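Local coordinates for trehalose monomycolate exporter MmpL3 (Mycobacterium tuberculosis, PDB 7NVH), which probably exports trehalose monomycolate, a mycolic acid carrier for the cell envelope, as a membrane transporter of the RND permease clan, at residues Trp493-Tyr498 and Arg509-Gly514. Numbering follows the deposited sequence.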
loop_
_atom_site.group_PDB
_atom_site.type_symbol
_atom_site.label_atom_id
_atom_site.label_comp_id
_atom_site.label_asym_id
_atom_site.label_seq_id
_atom_site.Cartn_x
_atom_site.Cartn_y
_atom_site.Cartn_z
ATOM N N TRP A 493 -5.899 29.471 -22.801
ATOM C CA TRP A 493 -6.354 29.778 -21.446
ATOM C C TRP A 493 -7.838 30.132 -21.438
ATOM O O TRP A 493 -8.252 31.180 -20.939
ATOM C CB TRP A 493 -5.511 30.888 -20.818
ATOM C CG TRP A 493 -4.145 30.425 -20.454
ATOM C CD1 TRP A 493 -2.975 30.801 -21.035
ATOM C CD2 TRP A 493 -3.802 29.482 -19.434
ATOM N NE1 TRP A 493 -1.923 30.155 -20.439
ATOM C CE2 TRP A 493 -2.407 29.339 -19.451
ATOM C CE3 TRP A 493 -4.542 28.748 -18.507
ATOM C CZ2 TRP A 493 -1.735 28.494 -18.578
ATOM C CZ3 TRP A 493 -3.874 27.910 -17.642
ATOM C CH2 TRP A 493 -2.486 27.789 -17.683
ATOM N N GLN A 494 -8.640 29.242 -22.009
ATOM C CA GLN A 494 -10.078 29.445 -22.052
ATOM C C GLN A 494 -10.686 29.243 -20.671
ATOM O O GLN A 494 -10.223 28.422 -19.876
ATOM C CB GLN A 494 -10.725 28.487 -23.050
ATOM C CG GLN A 494 -10.713 28.989 -24.480
ATOM C CD GLN A 494 -11.439 30.309 -24.633
ATOM O OE1 GLN A 494 -10.827 31.337 -24.916
ATOM N NE2 GLN A 494 -12.753 30.287 -24.444
ATOM N N GLU A 495 -11.734 30.008 -20.393
ATOM C CA GLU A 495 -12.434 29.891 -19.125
ATOM C C GLU A 495 -13.109 28.531 -19.009
ATOM O O GLU A 495 -13.501 27.918 -20.003
ATOM C CB GLU A 495 -13.471 31.002 -18.991
ATOM C CG GLU A 495 -13.649 31.519 -17.583
ATOM C CD GLU A 495 -14.848 32.429 -17.459
ATOM O OE1 GLU A 495 -15.328 32.924 -18.501
ATOM O OE2 GLU A 495 -15.315 32.650 -16.324
ATOM N N ARG A 496 -13.236 28.059 -17.774
ATOM C CA ARG A 496 -13.879 26.782 -17.520
ATOM C C ARG A 496 -15.367 26.860 -17.853
ATOM O O ARG A 496 -15.968 27.936 -17.901
ATOM C CB ARG A 496 -13.675 26.376 -16.063
ATOM C CG ARG A 496 -13.966 24.927 -15.738
ATOM C CD ARG A 496 -13.866 24.705 -14.243
ATOM N NE ARG A 496 -14.568 23.507 -13.803
ATOM C CZ ARG A 496 -14.064 22.627 -12.946
ATOM N NH1 ARG A 496 -12.857 22.813 -12.438
ATOM N NH2 ARG A 496 -14.769 21.563 -12.595
ATOM N N ALA A 497 -15.959 25.696 -18.098
ATOM C CA ALA A 497 -17.364 25.608 -18.463
ATOM C C ALA A 497 -18.229 25.469 -17.219
ATOM O O ALA A 497 -17.887 24.737 -16.287
ATOM C CB ALA A 497 -17.604 24.425 -19.399
ATOM N N TYR A 498 -19.354 26.178 -17.213
ATOM C CA TYR A 498 -20.288 26.125 -16.097
ATOM C C TYR A 498 -21.136 24.864 -16.208
ATOM O O TYR A 498 -21.892 24.700 -17.171
ATOM C CB TYR A 498 -21.169 27.370 -16.086
ATOM C CG TYR A 498 -20.533 28.563 -15.414
ATOM C CD1 TYR A 498 -20.258 29.719 -16.126
ATOM C CD2 TYR A 498 -20.211 28.534 -14.066
ATOM C CE1 TYR A 498 -19.677 30.811 -15.517
ATOM C CE2 TYR A 498 -19.630 29.621 -13.450
ATOM C CZ TYR A 498 -19.365 30.757 -14.179
ATOM O OH TYR A 498 -18.787 31.843 -13.569
ATOM N N ARG A 509 -13.101 33.111 -10.683
ATOM C CA ARG A 509 -13.079 32.684 -12.072
ATOM C C ARG A 509 -11.839 31.838 -12.295
ATOM O O ARG A 509 -10.774 32.133 -11.749
ATOM C CB ARG A 509 -13.084 33.872 -13.032
ATOM C CG ARG A 509 -14.163 34.892 -12.742
ATOM C CD ARG A 509 -15.325 34.744 -13.699
ATOM N NE ARG A 509 -15.047 35.347 -14.996
ATOM C CZ ARG A 509 -15.226 36.632 -15.271
ATOM N NH1 ARG A 509 -15.676 37.456 -14.336
ATOM N NH2 ARG A 509 -14.952 37.098 -16.480
ATOM N N VAL A 510 -11.975 30.784 -13.091
ATOM C CA VAL A 510 -10.889 29.843 -13.328
ATOM C C VAL A 510 -10.673 29.684 -14.827
ATOM O O VAL A 510 -11.632 29.523 -15.589
ATOM C CB VAL A 510 -11.157 28.486 -12.645
ATOM C CG1 VAL A 510 -12.410 27.854 -13.170
ATOM C CG2 VAL A 510 -9.988 27.549 -12.858
ATOM N N LEU A 511 -9.414 29.777 -15.248
ATOM C CA LEU A 511 -8.975 29.520 -16.611
ATOM C C LEU A 511 -8.218 28.201 -16.642
ATOM O O LEU A 511 -7.823 27.672 -15.604
ATOM C CB LEU A 511 -8.083 30.655 -17.119
ATOM C CG LEU A 511 -8.536 32.085 -16.831
ATOM C CD1 LEU A 511 -7.523 33.073 -17.369
ATOM C CD2 LEU A 511 -9.901 32.351 -17.423
ATOM N N GLN A 512 -8.008 27.665 -17.843
ATOM C CA GLN A 512 -7.311 26.389 -17.936
ATOM C C GLN A 512 -6.745 26.176 -19.332
ATOM O O GLN A 512 -7.377 26.531 -20.328
ATOM C CB GLN A 512 -8.242 25.228 -17.569
ATOM C CG GLN A 512 -9.527 25.182 -18.362
ATOM C CD GLN A 512 -10.506 24.169 -17.814
ATOM O OE1 GLN A 512 -10.259 23.548 -16.782
ATOM N NE2 GLN A 512 -11.621 23.988 -18.506
ATOM N N ASN A 513 -5.541 25.606 -19.383
ATOM C CA ASN A 513 -4.965 25.028 -20.589
ATOM C C ASN A 513 -4.233 23.748 -20.234
ATOM O O ASN A 513 -3.698 23.605 -19.133
ATOM C CB ASN A 513 -3.966 25.948 -21.299
ATOM C CG ASN A 513 -4.571 26.682 -22.462
ATOM O OD1 ASN A 513 -5.714 26.436 -22.843
ATOM N ND2 ASN A 513 -3.786 27.555 -23.076
ATOM N N GLY A 514 -4.205 22.824 -21.183
ATOM C CA GLY A 514 -3.279 21.720 -21.103
ATOM C C GLY A 514 -1.914 22.130 -21.608
ATOM O O GLY A 514 -1.742 23.165 -22.248
#
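Residues 494-495 form a short, weakly bonded edge strand, antiparallel to 508-514, in a four-stranded sheet of MmpL3. In RND-type transporters such sheets belong to the extramembrane porter domains. Two backbone hydrogen bonds join the segments. Arg496 N gives a nearly straight bond, 3.1 Å long, to Val510 O and lies in the plane of that carbonyl. Gln512 N also bonds Gln494 O, at a more bent 140° and from above the carbonyl plane.

Trp493 sets CG anti to its carbonyl carbon (chi1 -72°). Its CB starts away from 509-514, but the indole swings back across the strand, with CZ3 of Trp493 3.3 Å from Asn513 N. Asn513 CB lies over one face as a CH-pi contact, 3.9 Å from the centroid of the six-membered ring of Trp493. Phe482 meets this ring edge-to-face, and Leu454 of strand 451-457, beside 508-514 in the sheet, also touches it.

Glu495 is extended beyond CG, which passes Leu511 CD2 at 3.8 Å. The Arg509 chain bends at chi2 and chi3, and Glu495 OE2 comes to the edge of its guanidinium in a salt bridge. The modelled place of OE2 is less certain, and its hydrogen bond from NE is weak.

Arg496 has CG anti to the backbone N and runs extended to NE. Its CB lies 3.5 Å from Val510 CG1. Gln512 places CG in the crowded position (chi1 54°), and its extended chain packs NE2 against CA and CG of Arg496. Tyr61 of helix 49-61 touches Arg496, Arg509 and Val510.

The chemistry implies an edge joined mainly by two backbone bonds and packing around a buried indole and Val510, with a weak, partly exposed ion pair.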